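Local structure of DraIII (Deinococcus radiophilus, 4L0K) at residues Lys43-Pro46 and Arg47-Ala50; Ala119-Leu122 and Thr123-Tyr127; Ser137-Lys140 and Asn141-Glu145; Phe196-Arg199 and Phe200-Val203. The protein is a type II restriction endonuclease that cuts double-stranded DNA, probably through a His-Me finger nuclease fold. All blocks are in the same frame, centred on the assembly; numbering follows the deposited sequence.

Contact 1: Lys43-Pro46 and Arg47-Ala50; sequences KTHP and RIAA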
loop_
_atom_site.group_PDB
_atom_site.type_symbol
_atom_site.label_atom_id
_atom_site.label_comp_id
_atom_site.label_asym_id
_atom_site.label_seq_id
_atom_site.Cartn_x
_atom_site.Cartn_y
_atom_site.Cartn_z
ATOM N N LYS A 43 15.301 -27.198 8.858
ATOM C CA LYS A 43 15.995 -27.602 10.062
ATOM C C LYS A 43 16.582 -26.364 10.752
ATOM O O LYS A 43 16.527 -26.268 11.978
ATOM C CB LYS A 43 17.069 -28.652 9.735
ATOM C CG LYS A 43 17.724 -29.272 10.937
ATOM C CD LYS A 43 19.222 -29.433 10.716
ATOM C CE LYS A 43 19.531 -30.199 9.445
ATOM N NZ LYS A 43 20.760 -29.671 8.801
ATOM N N THR A 44 17.092 -25.398 9.970
ATOM C CA THR A 44 17.783 -24.243 10.563
ATOM C C THR A 44 16.902 -23.012 10.804
ATOM O O THR A 44 17.119 -22.263 11.766
ATOM C CB THR A 44 18.972 -23.777 9.712
ATOM O OG1 THR A 44 18.500 -23.386 8.410
ATOM C CG2 THR A 44 20.019 -24.886 9.594
ATOM N N HIS A 45 15.935 -22.786 9.920
ATOM C CA HIS A 45 15.059 -21.622 10.035
ATOM C C HIS A 45 13.644 -21.961 9.634
ATOM O O HIS A 45 13.227 -21.640 8.508
ATOM C CB HIS A 45 15.550 -20.474 9.152
ATOM C CG HIS A 45 16.898 -19.955 9.530
ATOM N ND1 HIS A 45 18.066 -20.605 9.189
ATOM C CD2 HIS A 45 17.268 -18.847 10.217
ATOM C CE1 HIS A 45 19.096 -19.928 9.663
ATOM N NE2 HIS A 45 18.639 -18.859 10.291
ATOM N N PRO A 46 12.891 -22.584 10.556
ATOM C CA PRO A 46 11.556 -23.105 10.231
ATOM C C PRO A 46 10.644 -22.049 9.600
ATOM O O PRO A 46 10.047 -22.306 8.555
ATOM C CB PRO A 46 11.011 -23.576 11.591
ATOM C CG PRO A 46 12.246 -23.919 12.383
ATOM C CD PRO A 46 13.301 -22.909 11.935
ATOM N N ARG A 47 10.536 -20.878 10.211
ATOM C CA ARG A 47 9.640 -19.857 9.654
ATOM C C ARG A 47 10.085 -19.316 8.296
ATOM O O ARG A 47 9.253 -18.929 7.482
ATOM C CB ARG A 47 9.352 -18.736 10.647
ATOM C CG ARG A 47 8.343 -19.182 11.714
ATOM C CD ARG A 47 8.231 -18.202 12.881
ATOM N NE ARG A 47 7.123 -18.570 13.757
ATOM C CZ ARG A 47 7.036 -18.256 15.047
ATOM N NH1 ARG A 47 8.005 -17.566 15.631
ATOM N NH2 ARG A 47 5.975 -18.641 15.758
ATOM N N ILE A 48 11.382 -19.321 8.018
ATOM C CA ILE A 48 11.810 -18.843 6.708
ATOM C C ILE A 48 11.428 -19.877 5.652
ATOM O O ILE A 48 10.868 -19.518 4.615
ATOM C CB ILE A 48 13.315 -18.493 6.630
ATOM C CG1 ILE A 48 13.630 -17.314 7.550
ATOM C CG2 ILE A 48 13.721 -18.118 5.185
ATOM C CD1 ILE A 48 15.106 -16.920 7.507
ATOM N N ALA A 49 11.712 -21.151 5.924
ATOM C CA ALA A 49 11.298 -22.228 5.012
ATOM C C ALA A 49 9.793 -22.179 4.756
ATOM O O ALA A 49 9.347 -22.235 3.593
ATOM C CB ALA A 49 11.687 -23.594 5.571
ATOM N N ALA A 50 9.016 -22.046 5.835
ATOM C CA ALA A 50 7.551 -22.029 5.704
ATOM C C ALA A 50 7.066 -20.801 4.940
ATOM O O ALA A 50 6.134 -20.891 4.149
ATOM C CB ALA A 50 6.858 -22.133 7.064
#
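His45 and Ile48 touch where two helices meet: His45 leaves helical geometry at the end of helix 39-44 and is at the same time the N-cap of helix 46-57. The backbone bonds start the new helix. His45 O receives Ala49 N at 3.0 Å in a nearly straight bond (174° at the hydrogen), while Ile48 N, equally near, makes only a weak, bent one with it. One residue on, Ala50 N reaches Pro46 O at 2.9 Å. Pro46 stands in the first turn, a place that suits proline, because first-turn nitrogens have no helical carbonyl a turn earlier to bond and the missing N-H costs nothing.

The apolar part is made by His45 and Ile48, which lie alongside each other and point the same way. Ile48 CG1 sits beside its own backbone N (chi1 -65°), and the chain then runs straight out, which brings CD1 obliquely to the imidazole, 4.0 Å from His45 CD2. Ile48 is buried and also packs on Leu41 of the preceding helix and on the loop residues Ile166 and Phe169.

The ring of His45 has a polar grip of its own: its CG, too, lies beside the backbone N (chi1 -63°), and ND1 turns back to share a 2.9 Å hydrogen bond with Thr44 OG1.

Contact 2: Ala119-Leu122 and Thr123-Tyr127; sequences ARKL and TWLAY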
loop_
_atom_site.group_PDB
_atom_site.type_symbol
_atom_site.label_atom_id
_atom_site.label_comp_id
_atom_site.label_asym_id
_atom_site.label_seq_id
_atom_site.Cartn_x
_atom_site.Cartn_y
_atom_site.Cartn_z
ATOM N N ALA A 119 9.463 -21.242 -5.468
ATOM C CA ALA A 119 10.038 -21.787 -4.231
ATOM C C ALA A 119 11.556 -22.059 -4.358
ATOM O O ALA A 119 12.351 -21.735 -3.449
ATOM C CB ALA A 119 9.298 -23.050 -3.800
ATOM N N ARG A 120 11.956 -22.640 -5.489
ATOM C CA ARG A 120 13.375 -22.965 -5.671
ATOM C C ARG A 120 14.238 -21.692 -5.748
ATOM O O ARG A 120 15.314 -21.605 -5.145
ATOM C CB ARG A 120 13.582 -23.827 -6.918
ATOM C CG ARG A 120 13.793 -25.314 -6.651
ATOM C CD ARG A 120 14.101 -26.056 -7.958
ATOM N NE ARG A 120 13.008 -25.916 -8.915
ATOM C CZ ARG A 120 12.142 -26.882 -9.207
ATOM N NH1 ARG A 120 12.247 -28.075 -8.626
ATOM N NH2 ARG A 120 11.174 -26.659 -10.083
ATOM N N LYS A 121 13.732 -20.702 -6.474
ATOM C CA LYS A 121 14.451 -19.454 -6.687
ATOM C C LYS A 121 14.678 -18.751 -5.370
ATOM O O LYS A 121 15.776 -18.313 -5.069
ATOM C CB LYS A 121 13.655 -18.540 -7.611
ATOM C CG LYS A 121 14.279 -17.167 -7.780
ATOM C CD LYS A 121 15.653 -17.237 -8.449
ATOM C CE LYS A 121 16.239 -15.846 -8.611
ATOM N NZ LYS A 121 15.348 -14.954 -9.415
ATOM N N LEU A 122 13.609 -18.660 -4.594
ATOM C CA LEU A 122 13.617 -17.979 -3.316
ATOM C C LEU A 122 14.541 -18.668 -2.311
ATOM O O LEU A 122 15.190 -17.992 -1.502
ATOM C CB LEU A 122 12.184 -17.916 -2.782
ATOM C CG LEU A 122 11.423 -16.600 -2.902
ATOM C CD1 LEU A 122 12.039 -15.640 -3.911
ATOM C CD2 LEU A 122 9.968 -16.855 -3.217
ATOM N N THR A 123 14.601 -20.002 -2.350
ATOM C CA THR A 123 15.575 -20.717 -1.513
ATOM C C THR A 123 17.019 -20.390 -1.925
ATOM O O THR A 123 17.935 -20.215 -1.082
ATOM C CB THR A 123 15.378 -22.251 -1.589
ATOM O OG1 THR A 123 13.997 -22.566 -1.384
ATOM C CG2 THR A 123 16.226 -22.947 -0.534
ATOM N N TRP A 124 17.218 -20.327 -3.234
ATOM C CA TRP A 124 18.528 -19.994 -3.780
ATOM C C TRP A 124 18.961 -18.580 -3.335
ATOM O O TRP A 124 20.111 -18.369 -2.932
ATOM C CB TRP A 124 18.497 -20.130 -5.304
ATOM C CG TRP A 124 19.785 -19.789 -6.020
ATOM C CD1 TRP A 124 20.885 -20.594 -6.167
ATOM C CD2 TRP A 124 20.082 -18.572 -6.725
ATOM N NE1 TRP A 124 21.847 -19.950 -6.902
ATOM C CE2 TRP A 124 21.385 -18.710 -7.259
ATOM C CE3 TRP A 124 19.377 -17.377 -6.944
ATOM C CZ2 TRP A 124 22.010 -17.687 -7.995
ATOM C CZ3 TRP A 124 19.991 -16.360 -7.690
ATOM C CH2 TRP A 124 21.299 -16.528 -8.207
ATOM N N LEU A 125 18.029 -17.628 -3.390
ATOM C CA LEU A 125 18.310 -16.255 -2.961
ATOM C C LEU A 125 18.633 -16.276 -1.485
ATOM O O LEU A 125 19.543 -15.573 -1.030
ATOM C CB LEU A 125 17.087 -15.348 -3.155
ATOM C CG LEU A 125 16.959 -14.394 -4.338
ATOM C CD1 LEU A 125 18.138 -14.505 -5.303
ATOM C CD2 LEU A 125 15.603 -14.594 -5.032
ATOM N N ALA A 126 17.867 -17.072 -0.734
ATOM C CA ALA A 126 17.965 -17.053 0.731
ATOM C C ALA A 126 19.348 -17.506 1.210
ATOM O O ALA A 126 19.914 -16.927 2.141
ATOM C CB ALA A 126 16.854 -17.880 1.379
ATOM N N TYR A 127 19.900 -18.525 0.561
ATOM C CA TYR A 127 21.241 -18.978 0.945
ATOM C C TYR A 127 22.361 -17.967 0.614
ATOM O O TYR A 127 23.512 -18.163 0.988
ATOM C CB TYR A 127 21.536 -20.379 0.369
ATOM C CG TYR A 127 20.943 -21.472 1.222
ATOM C CD1 TYR A 127 21.431 -21.704 2.501
ATOM C CD2 TYR A 127 19.892 -22.264 0.762
ATOM C CE1 TYR A 127 20.893 -22.693 3.308
ATOM C CE2 TYR A 127 19.347 -23.273 1.571
ATOM C CZ TYR A 127 19.852 -23.474 2.845
ATOM O OH TYR A 127 19.332 -24.445 3.689
#
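Thr123 OG1 turns back onto the carbonyl of Ala119, one turn earlier in helix 112-126. The torsion puts it there: OG1 lies beside its own backbone N (chi1 -49°), which brings the hydroxyl within 2.8 Å of Ala119 O as donor. Thr123 N bonds the same oxygen at 3.0 Å from the other face of the carbonyl plane, so that two donors grip it. A valine here would probably leave Ala119 O with the amide bond alone, the methyl in place of the hydroxyl pressing on the carbonyl.

On another side of the helix, Lys121 works through its methylenes. CG starts anti to the backbone N, and bends at chi2 (63°) and chi4 (-58°) fold the chain across its neighbours: Lys121 CE is 3.8 Å from Leu125 CD2 and 3.9 Å from Trp124 CE3, meeting the indole obliquely. The ammonium goes on to bond the carbonyls of Ala191 and Val194, and Trp124 NE1 bonds Gly148 O, so both polar ends are tied to loops or strand beyond the helix. Leu122 and Leu125 cross at a slant, with Leu122 CD1 3.9 Å from Leu125 CD2.

Contact 3: Ser137-Lys140 and Asn141-Glu145; sequences SFTK and NYLEE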
loop_
_atom_site.group_PDB
_atom_site.type_symbol
_atom_site.label_atom_id
_atom_site.label_comp_id
_atom_site.label_asym_id
_atom_site.label_seq_id
_atom_site.Cartn_x
_atom_site.Cartn_y
_atom_site.Cartn_z
ATOM N N SER A 137 25.702 -29.945 0.746
ATOM C CA SER A 137 26.142 -30.082 -0.638
ATOM C C SER A 137 25.015 -30.429 -1.604
ATOM O O SER A 137 25.016 -29.961 -2.750
ATOM C CB SER A 137 27.326 -31.055 -0.774
ATOM O OG SER A 137 27.142 -32.221 0.012
ATOM N N PHE A 138 24.056 -31.238 -1.154
ATOM C CA PHE A 138 22.891 -31.521 -1.985
ATOM C C PHE A 138 22.133 -30.243 -2.355
ATOM O O PHE A 138 21.873 -29.983 -3.528
ATOM C CB PHE A 138 21.916 -32.469 -1.298
ATOM C CG PHE A 138 20.544 -32.437 -1.908
ATOM C CD1 PHE A 138 19.502 -31.776 -1.275
ATOM C CD2 PHE A 138 20.311 -33.019 -3.149
ATOM C CE1 PHE A 138 18.246 -31.723 -1.853
ATOM C CE2 PHE A 138 19.056 -32.971 -3.732
ATOM C CZ PHE A 138 18.022 -32.321 -3.082
ATOM N N THR A 139 21.772 -29.458 -1.342
ATOM C CA THR A 139 20.973 -28.250 -1.543
ATOM C C THR A 139 21.706 -27.293 -2.461
ATOM O O THR A 139 21.151 -26.829 -3.467
ATOM C CB THR A 139 20.715 -27.537 -0.215
ATOM O OG1 THR A 139 20.310 -28.499 0.762
ATOM C CG2 THR A 139 19.633 -26.477 -0.368
ATOM N N LYS A 140 22.967 -27.034 -2.114
ATOM C CA LYS A 140 23.845 -26.173 -2.898
ATOM C C LYS A 140 23.909 -26.585 -4.367
ATOM O O LYS A 140 23.665 -25.762 -5.254
ATOM C CB LYS A 140 25.254 -26.158 -2.304
ATOM C CG LYS A 140 26.257 -25.361 -3.128
ATOM C CD LYS A 140 27.503 -25.035 -2.312
ATOM C CE LYS A 140 28.402 -24.032 -3.028
ATOM N NZ LYS A 140 28.978 -24.584 -4.282
ATOM N N ASN A 141 24.228 -27.856 -4.624
ATOM C CA ASN A 141 24.437 -28.302 -5.999
ATOM C C ASN A 141 23.153 -28.335 -6.799
ATOM O O ASN A 141 23.124 -27.954 -7.978
ATOM C CB ASN A 141 25.148 -29.654 -6.032
ATOM C CG ASN A 141 26.557 -29.561 -5.489
ATOM O OD1 ASN A 141 27.272 -28.585 -5.753
ATOM N ND2 ASN A 141 26.953 -30.546 -4.694
ATOM N N TYR A 142 22.093 -28.782 -6.140
ATOM C CA TYR A 142 20.769 -28.837 -6.738
ATOM C C TYR A 142 20.296 -27.438 -7.183
ATOM O O TYR A 142 19.904 -27.239 -8.342
ATOM C CB TYR A 142 19.808 -29.432 -5.717
ATOM C CG TYR A 142 18.356 -29.443 -6.122
ATOM C CD1 TYR A 142 17.789 -30.575 -6.698
ATOM C CD2 TYR A 142 17.535 -28.339 -5.884
ATOM C CE1 TYR A 142 16.460 -30.602 -7.044
ATOM C CE2 TYR A 142 16.201 -28.356 -6.233
ATOM C CZ TYR A 142 15.670 -29.495 -6.809
ATOM O OH TYR A 142 14.345 -29.520 -7.155
ATOM N N LEU A 143 20.334 -26.473 -6.264
ATOM C CA LEU A 143 19.903 -25.106 -6.583
ATOM C C LEU A 143 20.835 -24.414 -7.583
ATOM O O LEU A 143 20.368 -23.739 -8.506
ATOM C CB LEU A 143 19.738 -24.268 -5.304
ATOM C CG LEU A 143 18.594 -24.787 -4.426
ATOM C CD1 LEU A 143 18.588 -24.127 -3.067
ATOM C CD2 LEU A 143 17.239 -24.611 -5.127
ATOM N N GLU A 144 22.144 -24.595 -7.405
ATOM C CA GLU A 144 23.135 -24.031 -8.324
ATOM C C GLU A 144 22.967 -24.558 -9.739
ATOM O O GLU A 144 23.219 -23.846 -10.712
ATOM C CB GLU A 144 24.557 -24.275 -7.831
ATOM C CG GLU A 144 25.026 -23.225 -6.831
ATOM C CD GLU A 144 26.459 -23.430 -6.406
ATOM O OE1 GLU A 144 27.042 -22.509 -5.784
ATOM O OE2 GLU A 144 26.996 -24.522 -6.702
ATOM N N GLU A 145 22.514 -25.801 -9.850
ATOM C CA GLU A 145 22.232 -26.385 -11.153
ATOM C C GLU A 145 21.128 -25.607 -11.865
ATOM O O GLU A 145 21.146 -25.464 -13.089
ATOM C CB GLU A 145 21.830 -27.846 -10.998
ATOM C CG GLU A 145 21.194 -28.434 -12.232
ATOM C CD GLU A 145 21.923 -29.659 -12.733
ATOM O OE1 GLU A 145 23.045 -29.921 -12.248
ATOM O OE2 GLU A 145 21.372 -30.357 -13.611
#
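Lys140 and Glu144 form a salt bridge one turn apart on helix 137-147, the i to i+4 spacing that lets opposite charges pair on a helix face. The lysine chain is extended until chi4 (-66°), where it bends NZ toward the carboxylate. Lys140 NZ gives a 3.1 Å bond to the syn side of Glu144 OE2, though 29° out of the carboxylate plane, and a weak one to OE1. Glu144 OE1 also takes the amide N-H of Met150, so the carboxylate ties the helix to the chain that follows it. A glutamine in its place would probably leave the Lys140 ammonium without a counter-charge here, free to swing away from the helix.

Aromatic contact comes from Phe138 and Tyr142, which lie side by side and point the same way. Tyr142 CB sits over one face of the Phe138 ring, toward its rim, and the two rings meet obliquely, centroids 5.4 Å apart. Beyond the ring, Tyr142 OH is held by the carbonyl of Gln23.

On a further side of the helix the packing is aliphatic. The CG2 methyl of Thr139 rests against Leu143 CD1 at 3.7 Å, while its hydroxyl OG1 bonds Asp136 OD2, just before the helix.

Backbone bonds run regularly from Asn141 N to Ser137 O through Glu144 N to Lys140 O; the straightest, 171° at the hydrogen, joins Leu143 N to Thr139 O at 2.9 Å.

Contact 4: Phe196-Arg199 and Phe200-Val203; sequences FAHR and FCNV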
loop_
_atom_site.group_PDB
_atom_site.type_symbol
_atom_site.label_atom_id
_atom_site.label_comp_id
_atom_site.label_asym_id
_atom_site.label_seq_id
_atom_site.Cartn_x
_atom_site.Cartn_y
_atom_site.Cartn_z
ATOM N N PHE A 196 13.504 -10.944 -3.296
ATOM C CA PHE A 196 13.109 -10.351 -2.025
ATOM C C PHE A 196 13.174 -8.823 -2.081
ATOM O O PHE A 196 13.980 -8.238 -2.842
ATOM C CB PHE A 196 13.983 -10.886 -0.885
ATOM C CG PHE A 196 13.867 -12.382 -0.671
ATOM C CD1 PHE A 196 12.638 -12.979 -0.491
ATOM C CD2 PHE A 196 14.999 -13.174 -0.645
ATOM C CE1 PHE A 196 12.531 -14.342 -0.297
ATOM C CE2 PHE A 196 14.911 -14.554 -0.449
ATOM C CZ PHE A 196 13.663 -15.136 -0.282
ATOM N N ALA A 197 12.315 -8.183 -1.288
ATOM C CA ALA A 197 12.284 -6.717 -1.193
ATOM C C ALA A 197 11.905 -6.268 0.211
ATOM O O ALA A 197 11.108 -6.931 0.878
ATOM C CB ALA A 197 11.301 -6.145 -2.187
ATOM N N HIS A 198 12.478 -5.151 0.663
ATOM C CA HIS A 198 11.946 -4.459 1.832
ATOM C C HIS A 198 10.461 -4.218 1.655
ATOM O O HIS A 198 10.001 -3.925 0.544
ATOM C CB HIS A 198 12.589 -3.082 2.008
ATOM C CG HIS A 198 14.049 -3.132 2.278
ATOM N ND1 HIS A 198 14.988 -2.845 1.315
ATOM C CD2 HIS A 198 14.736 -3.466 3.398
ATOM C CE1 HIS A 198 16.196 -2.986 1.837
ATOM N NE2 HIS A 198 16.070 -3.365 3.096
ATOM N N ARG A 199 9.728 -4.321 2.758
ATOM C CA ARG A 199 8.309 -3.988 2.785
ATOM C C ARG A 199 8.071 -2.629 2.135
ATOM O O ARG A 199 7.281 -2.514 1.195
ATOM C CB ARG A 199 7.820 -3.974 4.226
ATOM C CG ARG A 199 6.510 -3.257 4.434
ATOM C CD ARG A 199 5.344 -4.202 4.377
ATOM N NE ARG A 199 4.085 -3.462 4.334
ATOM C CZ ARG A 199 2.942 -3.940 3.851
ATOM N NH1 ARG A 199 1.858 -3.175 3.859
ATOM N NH2 ARG A 199 2.880 -5.175 3.355
ATOM N N PHE A 200 8.793 -1.613 2.599
ATOM C CA PHE A 200 8.623 -0.276 2.040
ATOM C C PHE A 200 8.755 -0.264 0.515
ATOM O O PHE A 200 7.899 0.289 -0.190
ATOM C CB PHE A 200 9.602 0.750 2.645
ATOM C CG PHE A 200 9.430 2.128 2.063
ATOM C CD1 PHE A 200 8.508 3.022 2.617
ATOM C CD2 PHE A 200 10.128 2.505 0.924
ATOM C CE1 PHE A 200 8.306 4.287 2.053
ATOM C CE2 PHE A 200 9.936 3.769 0.353
ATOM C CZ PHE A 200 9.016 4.657 0.917
ATOM N N CYS A 201 9.837 -0.854 0.023
ATOM C CA CYS A 201 10.164 -0.796 -1.402
ATOM C C CYS A 201 9.103 -1.553 -2.202
ATOM O O CYS A 201 8.656 -1.117 -3.271
ATOM C CB CYS A 201 11.563 -1.391 -1.662
ATOM S SG CYS A 201 12.959 -0.690 -0.677
ATOM N N ASN A 202 8.696 -2.690 -1.651
ATOM C CA ASN A 202 7.656 -3.504 -2.250
ATOM C C ASN A 202 6.307 -2.783 -2.346
ATOM O O ASN A 202 5.666 -2.836 -3.391
ATOM C CB ASN A 202 7.496 -4.823 -1.494
ATOM C CG ASN A 202 6.874 -5.897 -2.347
ATOM O OD1 ASN A 202 7.050 -5.912 -3.558
ATOM N ND2 ASN A 202 6.144 -6.802 -1.719
ATOM N N VAL A 203 5.865 -2.098 -1.293
ATOM C CA VAL A 203 4.615 -1.344 -1.462
ATOM C C VAL A 203 4.777 -0.097 -2.356
ATOM O O VAL A 203 3.867 0.221 -3.102
ATOM C CB VAL A 203 3.812 -1.072 -0.152
ATOM C CG1 VAL A 203 4.164 -2.067 0.963
ATOM C CG2 VAL A 203 3.947 0.342 0.293
#
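The guanidinium of Arg199 is covered on one face by Val203 CG1, which sits over its centre, 3.6 Å above the plane. The arginine gets there by bending at chi2 (94°), which lays the chain obliquely across the valine, with Arg199 NE 3.6 Å from Val203 CG1. Val203 CG1 lies beside its own backbone N at a chi1 of only -22°, well away from a staggered value, and also presses to 3.2 Å on the Arg199 carbonyl oxygen. The charge itself is met by Glu180, which makes a salt bridge with NH2; the same carboxylate accepts a bond from Asn202 ND2, so Glu180 ties two residues of this turn together.

The turn is where strand 194-198 passes into helix 199-205, and with strand 179-183 it gives the beta-beta-alpha order expected of a His-Me finger nuclease. His198 is the N-cap: His198 O takes Asn202 N at 2.8 Å, and Val203 N follows to Arg199 O at 2.9 Å. Ala197 CB, one residue earlier in the strand, lies 4.1 Å from Asn202 CB.

Cys201 meets the His198 ring obliquely, Cys201 SG standing 3.6 Å from His198 ND1. That sulfur is modelled as bonded to Cys160, but Cys160 is linked to Cys157 as well, so a simple disulfide is doubtful. Phe200 meets the second subunit: Trp216 of that chain edge-to-face and Lys208 of that chain in a cation-pi contact.

In the fold
Contacts 2 and 3 are on consecutive helices packed against each other, their centres 11 Å apart: Arg120 NH1 reaches Tyr142 OH at 2.9 Å, probably as a hydrogen bond, and Thr123 CG2 meets Leu143 CD1 at 3.7 Å. Contact 2 also touches contact 4, where Phe196 CE2 lies 3.6 Å from Leu125 CB. Contact 1 touches none of the others directly, with about 5 Å between nearest atoms to contact 2, but Ile52, further along helix 46-57, packs on Leu122 and Thr123. Contact 4, about 28 Å centre to centre from contact 3, belongs to the presumed beta-beta-alpha nuclease element and reaches the second subunit.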